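Local atomic coordinates of metallocarboxypeptidase (Trypanosoma cruzi, PDB entry 3DWC), a protein that probably removes single amino acids, other than proline, from the C-terminal end of peptides as a metal-dependent carboxypeptidase of the M32 family. Residues A26-S30 and R42-M46; A82-M87 and Q286-R292; E188-K192 and Y500-R504; G229-S235 and V247-Y253; A353-C357 and H495-Y500. All coordinates share one frame. Residue numbers count along the deposited sequence, not the author numbering.

Contact 1: residues A26-S30 and R42-M46; sequences ADWDS and RGAAM
Two helical segments, 26-30 on helix 3-32 and 42-46 on helix 39-57, run nearly antiparallel, with 164° between their N-to-C directions and a signed crossing angle of -164°. Their axes come no closer than 10.9 Å, and the nearest backbone pair is Ala26 with Met46, 7.2 Å between CA atoms. A gap that wide is bridged by long side chains of the second helix. Arg42, with chi1 t and chi2 and chi3 both p, folds across so that its guanidinium reaches the first helix: NH1 and NH2 each lie 3.0 Å from Asp29 OD2 in a salt bridge, and NH1 also makes a weak hydrogen bond to Ala26 O at 3.0 Å. Its aliphatic part rests on alanine, Arg42 CD being 3.7 Å from Ala26 CB. One turn further on, Met46 (m, t, p) lays CG 3.8 Å from Ala26 CB and CE 3.8 Å from Asp27 CB. Ser30 (chi1 p) turns its hydroxyl back into its own helix, OG donating to Asp27 O at 2.7 Å. This is an antiparallel helical hairpin pinned by a buried ion pair, and it belongs to the dimer interface: Asp29 OD1 is salt-bridged to Arg248 of the second subunit, and Arg42 NE bonds to its His21. On its own chain, Trp28 points away from helix 39-57 and makes a cation-pi contact with Arg248 of strand 246-251.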
# COMPACT_ATOMS: atom_id res chain seq x y z
N ALA B 26 -2.54 -2.58 3.81
CA ALA B 26 -1.66 -3.76 3.70
C ALA B 26 -2.37 -4.91 2.99
O ALA B 26 -1.77 -5.62 2.20
CB ALA B 26 -1.18 -4.21 5.09
N ASP B 27 -3.66 -5.07 3.24
CA ASP B 27 -4.43 -6.16 2.62
C ASP B 27 -4.68 -5.83 1.16
O ASP B 27 -4.44 -6.64 0.30
CB ASP B 27 -5.72 -6.43 3.37
CG ASP B 27 -6.44 -7.66 2.85
OD1 ASP B 27 -5.85 -8.77 2.89
OD2 ASP B 27 -7.54 -7.51 2.33
N TRP B 28 -5.11 -4.60 0.87
CA TRP B 28 -5.28 -4.17 -0.51
C TRP B 28 -4.02 -4.39 -1.35
O TRP B 28 -4.07 -4.99 -2.45
CB TRP B 28 -5.79 -2.69 -0.57
CG TRP B 28 -5.81 -2.16 -1.96
CD1 TRP B 28 -6.82 -2.26 -2.86
CD2 TRP B 28 -4.73 -1.48 -2.64
NE1 TRP B 28 -6.44 -1.71 -4.07
CE2 TRP B 28 -5.15 -1.25 -3.96
CE3 TRP B 28 -3.42 -1.15 -2.28
CZ2 TRP B 28 -4.33 -0.60 -4.91
CZ3 TRP B 28 -2.59 -0.53 -3.24
CH2 TRP B 28 -3.06 -0.27 -4.54
N ASP B 29 -2.87 -3.99 -0.80
CA ASP B 29 -1.62 -4.02 -1.51
C ASP B 29 -1.16 -5.44 -1.74
O ASP B 29 -0.54 -5.74 -2.79
CB ASP B 29 -0.59 -3.19 -0.71
CG ASP B 29 0.74 -3.13 -1.34
OD1 ASP B 29 1.04 -2.15 -2.03
OD2 ASP B 29 1.52 -4.09 -1.20
N SER B 30 -1.40 -6.33 -0.77
CA SER B 30 -0.96 -7.72 -0.91
C SER B 30 -1.62 -8.38 -2.13
O SER B 30 -1.07 -9.28 -2.70
CB SER B 30 -1.24 -8.56 0.36
OG SER B 30 -2.65 -8.62 0.54
N ARG B 42 4.97 -9.24 4.80
CA ARG B 42 3.67 -8.62 4.89
C ARG B 42 2.73 -9.36 5.86
O ARG B 42 2.00 -8.71 6.60
CB ARG B 42 3.01 -8.50 3.49
CG ARG B 42 1.61 -8.09 3.44
CD ARG B 42 1.36 -6.63 3.83
NE ARG B 42 2.30 -5.75 3.14
CZ ARG B 42 2.15 -5.38 1.87
NH1 ARG B 42 1.05 -5.74 1.22
NH2 ARG B 42 3.07 -4.64 1.26
N GLY B 43 2.78 -10.68 5.88
CA GLY B 43 1.86 -11.47 6.73
C GLY B 43 2.28 -11.33 8.17
O GLY B 43 1.44 -11.09 9.02
N ALA B 44 3.59 -11.36 8.41
CA ALA B 44 4.17 -11.11 9.75
C ALA B 44 3.78 -9.72 10.31
O ALA B 44 3.40 -9.55 11.49
CB ALA B 44 5.66 -11.31 9.69
N ALA B 45 3.75 -8.73 9.43
CA ALA B 45 3.44 -7.36 9.83
C ALA B 45 1.96 -7.19 10.13
O ALA B 45 1.59 -6.58 11.13
CB ALA B 45 3.90 -6.40 8.75
N MET B 46 1.11 -7.71 9.25
CA MET B 46 -0.31 -7.74 9.49
C MET B 46 -0.69 -8.47 10.79
O MET B 46 -1.49 -7.97 11.54
CB MET B 46 -0.97 -8.40 8.27
CG MET B 46 -0.94 -7.44 7.08
SD MET B 46 -1.68 -8.08 5.59
CE MET B 46 -3.43 -8.07 5.99

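Contact 2: residues A82-M87 and Q286-R292; sequences ANLREM and QPVCMAR
Ala82 opens the helical segment 82-87, its CB 4.0 Å from Val288 CG2 in the irregular segment 286-292. Asn83, whose CA is 4.8 Å from that of Val288, uses both ends of its amide (chi1 t): OD1 accepts from Val288 N at 3.1 Å, and ND2 donates to Gln286 OE1 at 2.9 Å. Arg85 stretches along its own helix to Glu86, NE to OE2 2.9 Å. Glu86 (m, m) also faces Arg292 (t, p, m): OE1 is 3.1 Å from Arg292 NH2 and OE2 is 3.3 Å from Arg292 NH1, which has a further acceptor in Leu473 O. A water lies 3.1 Å from Glu86 OE1 and 2.7 Å from Pro287 O. Met87 ends the run, CG 3.9 Å from Pro287 CG. The facing backbone is a type I beta turn from Gln286 to Cys289. This is a buried contact between a helix and a beta-turn loop, an asparagine side chain and an Arg-Glu-Arg salt-bridge network fixing the loop before helix 294-309 to helix 78-95.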
# COMPACT_ATOMS: atom_id res chain seq x y z
N ALA B 82 -26.31 5.28 20.03
CA ALA B 82 -26.16 4.22 19.00
C ALA B 82 -24.69 3.78 18.89
O ALA B 82 -24.37 2.58 18.70
CB ALA B 82 -26.62 4.70 17.65
N ASN B 83 -23.81 4.77 18.98
CA ASN B 83 -22.37 4.49 18.85
C ASN B 83 -21.96 3.61 20.01
O ASN B 83 -21.23 2.63 19.81
CB ASN B 83 -21.57 5.78 18.74
CG ASN B 83 -20.13 5.58 18.34
OD1 ASN B 83 -19.81 4.73 17.49
ND2 ASN B 83 -19.24 6.37 18.94
N LEU B 84 -22.48 3.89 21.22
CA LEU B 84 -22.14 3.06 22.38
C LEU B 84 -22.61 1.61 22.18
O LEU B 84 -21.92 0.67 22.55
CB LEU B 84 -22.70 3.65 23.68
CG LEU B 84 -22.34 2.96 25.01
CD1 LEU B 84 -20.83 2.77 25.18
CD2 LEU B 84 -22.94 3.75 26.20
N ARG B 85 -23.81 1.45 21.60
CA ARG B 85 -24.30 0.11 21.18
C ARG B 85 -23.33 -0.58 20.21
O ARG B 85 -23.04 -1.76 20.34
CB ARG B 85 -25.67 0.23 20.51
CG ARG B 85 -26.35 -1.09 20.20
CD ARG B 85 -27.61 -0.87 19.36
NE ARG B 85 -27.28 -0.26 18.08
CZ ARG B 85 -28.02 0.63 17.42
NH1 ARG B 85 -29.17 1.06 17.91
NH2 ARG B 85 -27.59 1.11 16.27
N GLU B 86 -22.83 0.16 19.22
CA GLU B 86 -21.95 -0.43 18.24
C GLU B 86 -20.58 -0.75 18.84
O GLU B 86 -19.96 -1.73 18.46
CB GLU B 86 -21.88 0.42 16.99
CG GLU B 86 -23.21 0.56 16.31
CD GLU B 86 -23.88 -0.78 16.00
OE1 GLU B 86 -23.19 -1.70 15.53
OE2 GLU B 86 -25.11 -0.89 16.19
N MET B 87 -20.13 0.07 19.80
CA MET B 87 -18.90 -0.21 20.54
C MET B 87 -18.97 -1.52 21.31
O MET B 87 -18.04 -2.30 21.28
CB MET B 87 -18.61 0.92 21.55
CG MET B 87 -18.18 2.23 20.96
SD MET B 87 -18.09 3.51 22.21
CE MET B 87 -17.12 4.76 21.32
N GLN B 286 -15.61 6.11 14.10
CA GLN B 286 -16.36 5.33 15.08
C GLN B 286 -17.16 4.18 14.47
O GLN B 286 -17.56 4.24 13.29
CB GLN B 286 -17.36 6.26 15.77
CG GLN B 286 -16.70 7.42 16.53
CD GLN B 286 -15.85 6.94 17.68
OE1 GLN B 286 -16.33 6.20 18.55
NE2 GLN B 286 -14.57 7.37 17.71
N PRO B 287 -17.50 3.19 15.30
CA PRO B 287 -18.14 2.01 14.79
C PRO B 287 -19.62 2.21 14.35
O PRO B 287 -20.14 1.36 13.65
CB PRO B 287 -17.97 1.02 15.93
CG PRO B 287 -17.98 1.83 17.13
CD PRO B 287 -17.32 3.11 16.76
N VAL B 288 -20.26 3.32 14.73
CA VAL B 288 -21.60 3.64 14.20
C VAL B 288 -21.54 4.10 12.72
O VAL B 288 -22.50 3.98 11.98
CB VAL B 288 -22.28 4.70 15.04
CG1 VAL B 288 -21.65 6.07 14.81
CG2 VAL B 288 -23.83 4.69 14.76
N CYS B 289 -20.39 4.65 12.31
CA CYS B 289 -20.19 5.04 10.94
C CYS B 289 -19.57 3.88 10.21
O CYS B 289 -18.41 3.94 9.84
CB CYS B 289 -19.32 6.27 10.83
SG CYS B 289 -19.03 6.75 9.14
N MET B 290 -20.37 2.84 10.01
CA MET B 290 -20.03 1.64 9.28
C MET B 290 -21.24 1.01 8.57
O MET B 290 -22.38 1.20 9.00
CB MET B 290 -19.53 0.60 10.25
CG MET B 290 -18.41 1.10 11.09
SD MET B 290 -17.25 -0.22 11.38
CE MET B 290 -16.55 -0.14 9.73
N ALA B 291 -20.99 0.30 7.47
CA ALA B 291 -22.01 -0.53 6.83
C ALA B 291 -22.80 -1.33 7.86
O ALA B 291 -22.23 -1.81 8.81
CB ALA B 291 -21.40 -1.42 5.80
N ARG B 292 -24.13 -1.40 7.70
CA ARG B 292 -24.98 -1.99 8.72
C ARG B 292 -24.83 -3.50 8.76
O ARG B 292 -24.82 -4.09 9.83
CB ARG B 292 -26.45 -1.55 8.50
CG ARG B 292 -27.49 -2.29 9.33
CD ARG B 292 -27.48 -1.86 10.77
NE ARG B 292 -26.41 -2.52 11.51
CZ ARG B 292 -26.13 -2.24 12.78
NH1 ARG B 292 -26.85 -1.36 13.46
NH2 ARG B 292 -25.13 -2.86 13.37
O HOH W 1 -20.90 -1.20 13.50

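Contact 3: residues E188-K192 and Y500-R504; sequences EVQEK and YRDDR
This is a peripheral contact in which the C-terminal end of helix 490-501 and the tail after it lie against helix 168-196, about 27 Å from the centre of the chain to the centre of the contact. Segment 188-192 is regular helix; in 500-504 the chain leaves the helix, and Asp503 takes a positive phi (55/36). The backbones come closest at Val189 and Arg501, 5.4 Å between CA atoms. Val189 (chi1 t) is the apolar centre, with CG2 3.9 Å from Tyr500 CB and CG1 3.7 Å from Tyr500 O; the phenol end of Tyr500 leads away to Glu355. Polar side chains flank this core. Lys192, all four chi angles t, extends until NZ makes a weak hydrogen bond to Arg501 O at 3.0 Å. Glu188 (t, t) approaches Arg501, but Glu188 OE2 to Arg501 NE is a long salt bridge of 3.8 Å. A water closes the gap, 2.7 Å from Glu188 OE2 and 2.6 Å from Arg501 NE. Arg501 NH1 meanwhile pairs with Asp502 OD2 at 2.8 Å. A weak lysine-to-carbonyl bond and a Glu-Arg-Asp salt-bridge network, water-bridged at Glu188, thus tie the C-terminal end of helix 490-501 to helix 168-196.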
# COMPACT_ATOMS: atom_id res chain seq x y z
N GLU B 188 -40.16 -23.00 -15.04
CA GLU B 188 -41.08 -22.28 -15.92
C GLU B 188 -40.33 -21.38 -16.90
O GLU B 188 -40.68 -21.30 -18.07
CB GLU B 188 -42.02 -21.42 -15.09
CG GLU B 188 -43.07 -20.71 -15.93
CD GLU B 188 -44.10 -19.95 -15.13
OE1 GLU B 188 -45.21 -19.77 -15.67
OE2 GLU B 188 -43.82 -19.54 -13.98
N VAL B 189 -39.30 -20.70 -16.40
CA VAL B 189 -38.50 -19.77 -17.19
C VAL B 189 -37.74 -20.54 -18.26
O VAL B 189 -37.78 -20.16 -19.42
CB VAL B 189 -37.57 -18.95 -16.32
CG1 VAL B 189 -36.59 -18.12 -17.17
CG2 VAL B 189 -38.40 -18.03 -15.44
N GLN B 190 -37.09 -21.63 -17.86
CA GLN B 190 -36.42 -22.51 -18.80
C GLN B 190 -37.30 -22.99 -19.96
O GLN B 190 -36.88 -22.92 -21.12
CB GLN B 190 -35.83 -23.72 -18.09
CG GLN B 190 -34.51 -23.45 -17.38
CD GLN B 190 -33.98 -24.68 -16.69
OE1 GLN B 190 -32.94 -25.23 -17.08
NE2 GLN B 190 -34.71 -25.18 -15.70
N GLU B 191 -38.50 -23.45 -19.65
CA GLU B 191 -39.35 -24.01 -20.68
C GLU B 191 -39.90 -22.92 -21.60
O GLU B 191 -40.04 -23.14 -22.80
CB GLU B 191 -40.42 -24.93 -20.07
CG GLU B 191 -41.78 -24.31 -19.86
CD GLU B 191 -42.62 -25.05 -18.80
OE1 GLU B 191 -42.22 -26.18 -18.40
OE2 GLU B 191 -43.67 -24.46 -18.36
N LYS B 192 -40.19 -21.75 -21.03
CA LYS B 192 -40.59 -20.57 -21.81
C LYS B 192 -39.49 -20.15 -22.80
O LYS B 192 -39.77 -19.85 -23.95
CB LYS B 192 -40.89 -19.39 -20.89
CG LYS B 192 -41.33 -18.09 -21.62
CD LYS B 192 -40.99 -16.80 -20.84
CE LYS B 192 -41.80 -15.57 -21.41
NZ LYS B 192 -41.18 -14.21 -21.16
N TYR B 500 -37.76 -12.43 -15.61
CA TYR B 500 -37.48 -13.68 -16.32
C TYR B 500 -38.69 -14.40 -16.91
O TYR B 500 -38.60 -15.06 -17.95
CB TYR B 500 -36.61 -14.59 -15.45
CG TYR B 500 -35.25 -13.95 -15.25
CD1 TYR B 500 -34.28 -14.00 -16.25
CD2 TYR B 500 -34.96 -13.23 -14.10
CE1 TYR B 500 -33.05 -13.40 -16.07
CE2 TYR B 500 -33.74 -12.60 -13.92
CZ TYR B 500 -32.80 -12.67 -14.92
OH TYR B 500 -31.58 -12.05 -14.78
N ARG B 501 -39.81 -14.32 -16.22
CA ARG B 501 -40.98 -15.02 -16.62
C ARG B 501 -41.82 -14.15 -17.55
O ARG B 501 -42.42 -14.65 -18.50
CB ARG B 501 -41.75 -15.46 -15.37
CG ARG B 501 -42.90 -16.39 -15.65
CD ARG B 501 -44.19 -15.72 -15.37
NE ARG B 501 -44.59 -15.85 -13.99
CZ ARG B 501 -45.18 -14.90 -13.26
NH1 ARG B 501 -45.40 -13.66 -13.69
NH2 ARG B 501 -45.53 -15.20 -12.03
N ASP B 502 -41.87 -12.85 -17.30
CA ASP B 502 -42.64 -11.92 -18.15
C ASP B 502 -41.77 -11.06 -19.09
O ASP B 502 -42.29 -10.24 -19.85
CB ASP B 502 -43.47 -11.02 -17.25
CG ASP B 502 -44.34 -11.82 -16.30
OD1 ASP B 502 -44.54 -12.97 -16.65
OD2 ASP B 502 -44.78 -11.34 -15.21
N ASP B 503 -40.45 -11.21 -19.04
CA ASP B 503 -39.56 -10.49 -19.97
C ASP B 503 -39.79 -8.96 -19.93
O ASP B 503 -39.69 -8.28 -20.97
CB ASP B 503 -39.78 -11.01 -21.40
CG ASP B 503 -38.67 -10.58 -22.36
OD1 ASP B 503 -37.49 -10.55 -21.95
OD2 ASP B 503 -38.98 -10.29 -23.55
N ARG B 504 -40.08 -8.42 -18.74
CA ARG B 504 -40.49 -7.00 -18.64
C ARG B 504 -39.32 -6.02 -18.45
O ARG B 504 -39.52 -4.79 -18.42
CB ARG B 504 -41.52 -6.84 -17.53
CG ARG B 504 -42.85 -7.59 -17.83
CD ARG B 504 -43.85 -7.47 -16.68
NE ARG B 504 -43.97 -6.07 -16.29
CZ ARG B 504 -44.66 -5.61 -15.25
NH1 ARG B 504 -45.37 -6.44 -14.47
NH2 ARG B 504 -44.65 -4.31 -15.01
O HOH W 2 -45.00 -17.77 -12.34

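Contact 4: residues G229-S235 and V247-Y253; sequences GGRLDVS and VRITTKY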
# COMPACT_ATOMS: atom_id res chain seq x y z
N GLY B 229 -11.01 10.04 -4.25
CA GLY B 229 -11.15 9.34 -3.00
C GLY B 229 -11.25 7.83 -3.19
O GLY B 229 -11.88 7.14 -2.40
N GLY B 230 -10.60 7.31 -4.21
CA GLY B 230 -10.63 5.90 -4.50
C GLY B 230 -9.90 5.55 -5.78
O GLY B 230 -9.37 6.44 -6.46
N ARG B 231 -9.81 4.25 -6.07
CA ARG B 231 -9.05 3.80 -7.22
C ARG B 231 -9.72 2.62 -7.89
O ARG B 231 -10.51 1.94 -7.24
CB ARG B 231 -7.64 3.35 -6.79
CG ARG B 231 -6.69 4.40 -6.31
CD ARG B 231 -5.33 3.68 -5.98
NE ARG B 231 -4.79 3.09 -7.21
CZ ARG B 231 -4.06 3.76 -8.10
NH1 ARG B 231 -3.66 4.98 -7.86
NH2 ARG B 231 -3.64 3.14 -9.21
N LEU B 232 -9.38 2.39 -9.17
CA LEU B 232 -9.60 1.08 -9.83
C LEU B 232 -8.27 0.42 -10.23
O LEU B 232 -7.47 1.03 -10.85
CB LEU B 232 -10.48 1.21 -11.11
CG LEU B 232 -10.66 -0.01 -12.02
CD1 LEU B 232 -11.48 -1.09 -11.33
CD2 LEU B 232 -11.28 0.29 -13.41
N ASP B 233 -8.08 -0.85 -9.91
CA ASP B 233 -6.83 -1.57 -10.29
C ASP B 233 -7.18 -3.02 -10.65
O ASP B 233 -8.34 -3.34 -10.76
CB ASP B 233 -5.83 -1.54 -9.13
CG ASP B 233 -5.31 -0.16 -8.86
OD1 ASP B 233 -4.52 0.36 -9.69
OD2 ASP B 233 -5.72 0.45 -7.85
N VAL B 234 -6.16 -3.89 -10.78
CA VAL B 234 -6.32 -5.30 -11.17
C VAL B 234 -5.91 -6.27 -10.01
O VAL B 234 -4.91 -6.05 -9.33
CB VAL B 234 -5.53 -5.56 -12.44
CG1 VAL B 234 -5.49 -7.05 -12.81
CG2 VAL B 234 -6.13 -4.73 -13.59
N SER B 235 -6.74 -7.26 -9.73
CA SER B 235 -6.37 -8.40 -8.88
C SER B 235 -6.97 -9.69 -9.45
O SER B 235 -7.78 -9.64 -10.36
CB SER B 235 -6.78 -8.24 -7.41
OG SER B 235 -8.19 -8.22 -7.21
N VAL B 247 -11.33 4.44 -1.26
CA VAL B 247 -11.96 3.15 -1.53
C VAL B 247 -11.39 2.61 -2.83
O VAL B 247 -11.41 3.29 -3.83
CB VAL B 247 -13.50 3.27 -1.64
CG1 VAL B 247 -14.15 1.83 -2.05
CG2 VAL B 247 -14.06 3.80 -0.40
N ARG B 248 -10.84 1.41 -2.79
CA ARG B 248 -10.06 0.85 -3.86
C ARG B 248 -10.70 -0.50 -4.26
O ARG B 248 -10.72 -1.44 -3.47
CB ARG B 248 -8.59 0.65 -3.43
CG ARG B 248 -7.95 1.97 -2.99
CD ARG B 248 -6.45 1.88 -2.84
NE ARG B 248 -5.91 3.15 -2.37
CZ ARG B 248 -4.63 3.35 -2.15
NH1 ARG B 248 -3.78 2.37 -2.36
NH2 ARG B 248 -4.20 4.49 -1.63
N ILE B 249 -11.19 -0.54 -5.50
CA ILE B 249 -11.82 -1.69 -6.07
C ILE B 249 -10.92 -2.28 -7.16
O ILE B 249 -10.09 -1.60 -7.73
CB ILE B 249 -13.21 -1.34 -6.63
CG1 ILE B 249 -13.16 -0.49 -7.88
CG2 ILE B 249 -14.06 -0.61 -5.60
CD1 ILE B 249 -14.52 -0.53 -8.57
N THR B 250 -11.09 -3.56 -7.43
CA THR B 250 -10.33 -4.20 -8.48
C THR B 250 -11.22 -5.05 -9.38
O THR B 250 -12.42 -5.28 -9.10
CB THR B 250 -9.29 -5.12 -7.89
OG1 THR B 250 -9.96 -6.16 -7.21
CG2 THR B 250 -8.39 -4.37 -6.92
N THR B 251 -10.61 -5.52 -10.46
CA THR B 251 -11.24 -6.38 -11.43
C THR B 251 -10.13 -7.11 -12.17
O THR B 251 -8.95 -6.99 -11.88
CB THR B 251 -12.10 -5.58 -12.44
OG1 THR B 251 -12.90 -6.48 -13.21
CG2 THR B 251 -11.21 -4.75 -13.41
N LYS B 252 -10.53 -7.84 -13.18
CA LYS B 252 -9.60 -8.70 -13.89
C LYS B 252 -10.18 -8.79 -15.30
O LYS B 252 -11.38 -8.80 -15.45
CB LYS B 252 -9.62 -10.04 -13.21
CG LYS B 252 -8.53 -11.00 -13.63
CD LYS B 252 -9.10 -12.42 -13.75
CE LYS B 252 -9.77 -12.92 -12.44
NZ LYS B 252 -10.38 -14.33 -12.58
N TYR B 253 -9.30 -8.77 -16.29
CA TYR B 253 -9.72 -8.75 -17.68
C TYR B 253 -9.23 -9.97 -18.46
O TYR B 253 -8.10 -10.43 -18.26
CB TYR B 253 -9.21 -7.50 -18.36
CG TYR B 253 -9.58 -6.20 -17.68
CD1 TYR B 253 -8.66 -5.52 -16.90
CD2 TYR B 253 -10.82 -5.66 -17.83
CE1 TYR B 253 -8.96 -4.37 -16.29
CE2 TYR B 253 -11.16 -4.48 -17.20
CZ TYR B 253 -10.21 -3.84 -16.43
OH TYR B 253 -10.51 -2.66 -15.80
O HOH W 3 -7.68 -0.68 -6.38
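Arg231 lays its aliphatic chain over one face of the Arg248 guanidinium, its CD 3.7 Å from Arg248 NE, while its own guanidinium turns to Asp233 in a two-pronged salt bridge: NE to OD2 2.9 Å and NH2 to OD1 3.0 Å. Arg248 is held by Asp246 and, across the dimer interface, by Asp29 of the second subunit, whose Met33 O bonds to Arg231 NH1. Strands 230-234 and 246-251 are parallel neighbours, and the hydrogen bonds alternate accordingly: Ile249 N to Arg231 O 3.1 Å, Asp233 N to Ile249 O 3.1 Å. They form part of the small mixed sheet packed beside helix 259-276, which carries the HExxH metal-binding motif. Leu232 CD1 sits 3.9 Å from Ile249 CG1, and the Ile249 side chain comes about 4 Å from that of Glu268, the predicted proton donor/acceptor. Toward the C-terminal end of the pair, Val234 CG2 packs 3.9 Å from Tyr253 CE1, and Thr250 OG1 donates at 2.7 Å to Ser235 OG, itself hydrogen-bonded to His237 O.

Contact 5: residues A353-C357 and H495-Y500; sequences ADELC and HLERRY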
# COMPACT_ATOMS: atom_id res chain seq x y z
N ALA B 353 -23.19 -18.27 -11.44
CA ALA B 353 -24.62 -18.46 -11.59
C ALA B 353 -25.31 -17.18 -12.02
O ALA B 353 -24.94 -16.13 -11.58
CB ALA B 353 -25.23 -18.99 -10.28
N ASP B 354 -26.33 -17.28 -12.86
CA ASP B 354 -27.05 -16.10 -13.31
C ASP B 354 -28.00 -15.58 -12.21
O ASP B 354 -28.11 -16.18 -11.15
CB ASP B 354 -27.77 -16.41 -14.63
CG ASP B 354 -28.80 -17.56 -14.51
OD1 ASP B 354 -28.66 -18.51 -15.30
OD2 ASP B 354 -29.74 -17.51 -13.67
N GLU B 355 -28.70 -14.48 -12.46
CA GLU B 355 -29.43 -13.80 -11.40
C GLU B 355 -30.51 -14.72 -10.81
O GLU B 355 -30.83 -14.66 -9.62
CB GLU B 355 -30.05 -12.49 -11.95
CG GLU B 355 -30.82 -11.68 -10.93
CD GLU B 355 -31.43 -10.47 -11.51
OE1 GLU B 355 -31.53 -10.38 -12.74
OE2 GLU B 355 -31.78 -9.56 -10.73
N LEU B 356 -31.09 -15.57 -11.63
CA LEU B 356 -32.21 -16.40 -11.20
C LEU B 356 -31.78 -17.65 -10.43
O LEU B 356 -32.41 -18.02 -9.44
CB LEU B 356 -33.10 -16.76 -12.42
CG LEU B 356 -34.46 -17.42 -12.21
CD1 LEU B 356 -35.49 -16.57 -11.45
CD2 LEU B 356 -35.06 -17.81 -13.56
N CYS B 357 -30.69 -18.28 -10.87
CA CYS B 357 -30.22 -19.55 -10.30
C CYS B 357 -29.47 -19.35 -9.03
O CYS B 357 -29.48 -20.19 -8.14
CB CYS B 357 -29.31 -20.26 -11.28
SG CYS B 357 -30.19 -20.87 -12.72
N HIS B 495 -39.69 -9.16 -8.65
CA HIS B 495 -38.55 -8.77 -9.55
C HIS B 495 -38.14 -9.91 -10.48
O HIS B 495 -38.01 -9.73 -11.70
CB HIS B 495 -37.32 -8.38 -8.73
CG HIS B 495 -36.05 -8.28 -9.55
ND1 HIS B 495 -35.84 -7.28 -10.47
CD2 HIS B 495 -34.92 -9.04 -9.55
CE1 HIS B 495 -34.67 -7.44 -11.04
NE2 HIS B 495 -34.09 -8.51 -10.52
N LEU B 496 -37.90 -11.10 -9.90
CA LEU B 496 -37.51 -12.25 -10.72
C LEU B 496 -38.58 -12.72 -11.70
O LEU B 496 -38.28 -13.02 -12.84
CB LEU B 496 -36.98 -13.42 -9.83
CG LEU B 496 -35.68 -13.18 -9.02
CD1 LEU B 496 -35.44 -14.28 -8.05
CD2 LEU B 496 -34.41 -12.92 -9.91
N GLU B 497 -39.83 -12.80 -11.27
CA GLU B 497 -40.99 -13.10 -12.13
C GLU B 497 -41.17 -12.15 -13.30
O GLU B 497 -41.33 -12.58 -14.46
CB GLU B 497 -42.30 -13.09 -11.29
CG GLU B 497 -42.42 -14.26 -10.34
CD GLU B 497 -43.64 -14.15 -9.42
OE1 GLU B 497 -43.97 -15.14 -8.79
OE2 GLU B 497 -44.27 -13.08 -9.31
N ARG B 498 -41.12 -10.85 -13.00
CA ARG B 498 -41.26 -9.82 -13.99
C ARG B 498 -40.16 -9.79 -15.03
O ARG B 498 -40.43 -9.55 -16.20
CB ARG B 498 -41.37 -8.43 -13.35
CG ARG B 498 -42.69 -8.25 -12.62
CD ARG B 498 -42.75 -7.00 -11.73
NE ARG B 498 -43.98 -7.03 -10.94
CZ ARG B 498 -44.23 -6.23 -9.89
NH1 ARG B 498 -43.35 -5.34 -9.48
NH2 ARG B 498 -45.37 -6.33 -9.23
N ARG B 499 -38.94 -10.02 -14.58
CA ARG B 499 -37.81 -9.96 -15.45
C ARG B 499 -37.71 -11.26 -16.27
O ARG B 499 -37.62 -11.18 -17.49
CB ARG B 499 -36.55 -9.70 -14.66
CG ARG B 499 -35.28 -9.85 -15.49
CD ARG B 499 -34.08 -9.27 -14.79
NE ARG B 499 -34.11 -7.82 -14.67
CZ ARG B 499 -33.20 -7.10 -14.03
NH1 ARG B 499 -33.29 -5.76 -14.00
NH2 ARG B 499 -32.19 -7.71 -13.44
N TYR B 500 -37.76 -12.43 -15.61
CA TYR B 500 -37.48 -13.68 -16.32
C TYR B 500 -38.69 -14.40 -16.91
O TYR B 500 -38.60 -15.06 -17.95
CB TYR B 500 -36.61 -14.59 -15.45
CG TYR B 500 -35.25 -13.95 -15.25
CD1 TYR B 500 -34.28 -14.00 -16.25
CD2 TYR B 500 -34.96 -13.23 -14.10
CE1 TYR B 500 -33.05 -13.40 -16.07
CE2 TYR B 500 -33.74 -12.60 -13.92
CZ TYR B 500 -32.80 -12.67 -14.92
OH TYR B 500 -31.58 -12.05 -14.78
O HOH W 4 -28.81 -13.03 -15.28
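A single buried carboxylate, that of Glu355, gathers three polar side chains from two neighbouring turns of helix 490-501: His495, then Arg499 and Tyr500. OE2 takes a very short hydrogen bond from His495 NE2, 2.5 Å, while OE1 receives both Tyr500 OH at 2.6 Å and Arg499 NH2 at 2.8 Å, the latter a salt bridge. Glu355 manages this by standing fully extended, chi1 and chi2 both t. Beside it, Leu356 fills the apolar part: CD1 is 3.8 Å from Leu496 CB, CD2 is 4.0 Å from Tyr500 CB, and its CB lies over one face of the Tyr500 ring. The loop itself is shaped by an Asx motif, Asp354 OD2 accepting from Cys357 N at 3.1 Å just before helix 358-374 begins. A water joins Glu355 N (3.2 Å) to Tyr500 OH (3.0 Å). Arg499 NH2 also reaches Met306 O on helix 294-309. With an arginine, a histidine and a tyrosine all donating to it, the buried carboxylate is well compensated.

Overall arrangement
Contact 1 closes first along the chain, and contact 4 then falls within the long spans bridged by contacts 2 and 3, whose segments alternate; contact 5 comes after contact 2 closes and within the span of contact 3. Contacts 1 and 4 touch through Trp28, which meets Arg248 and Asp233; their centres are about 17 Å apart, both lie at the dimer interface, and contact 4 also packs on helix 259-276. Contacts 3 and 5, centres about 9 Å apart, share Tyr500 and helix 490-501, and Val189 packs on Leu356 between them. Contact 2 stands apart, its centre about 26 Å from that of contact 1, and the largely helical fold thus ties its early and late parts together.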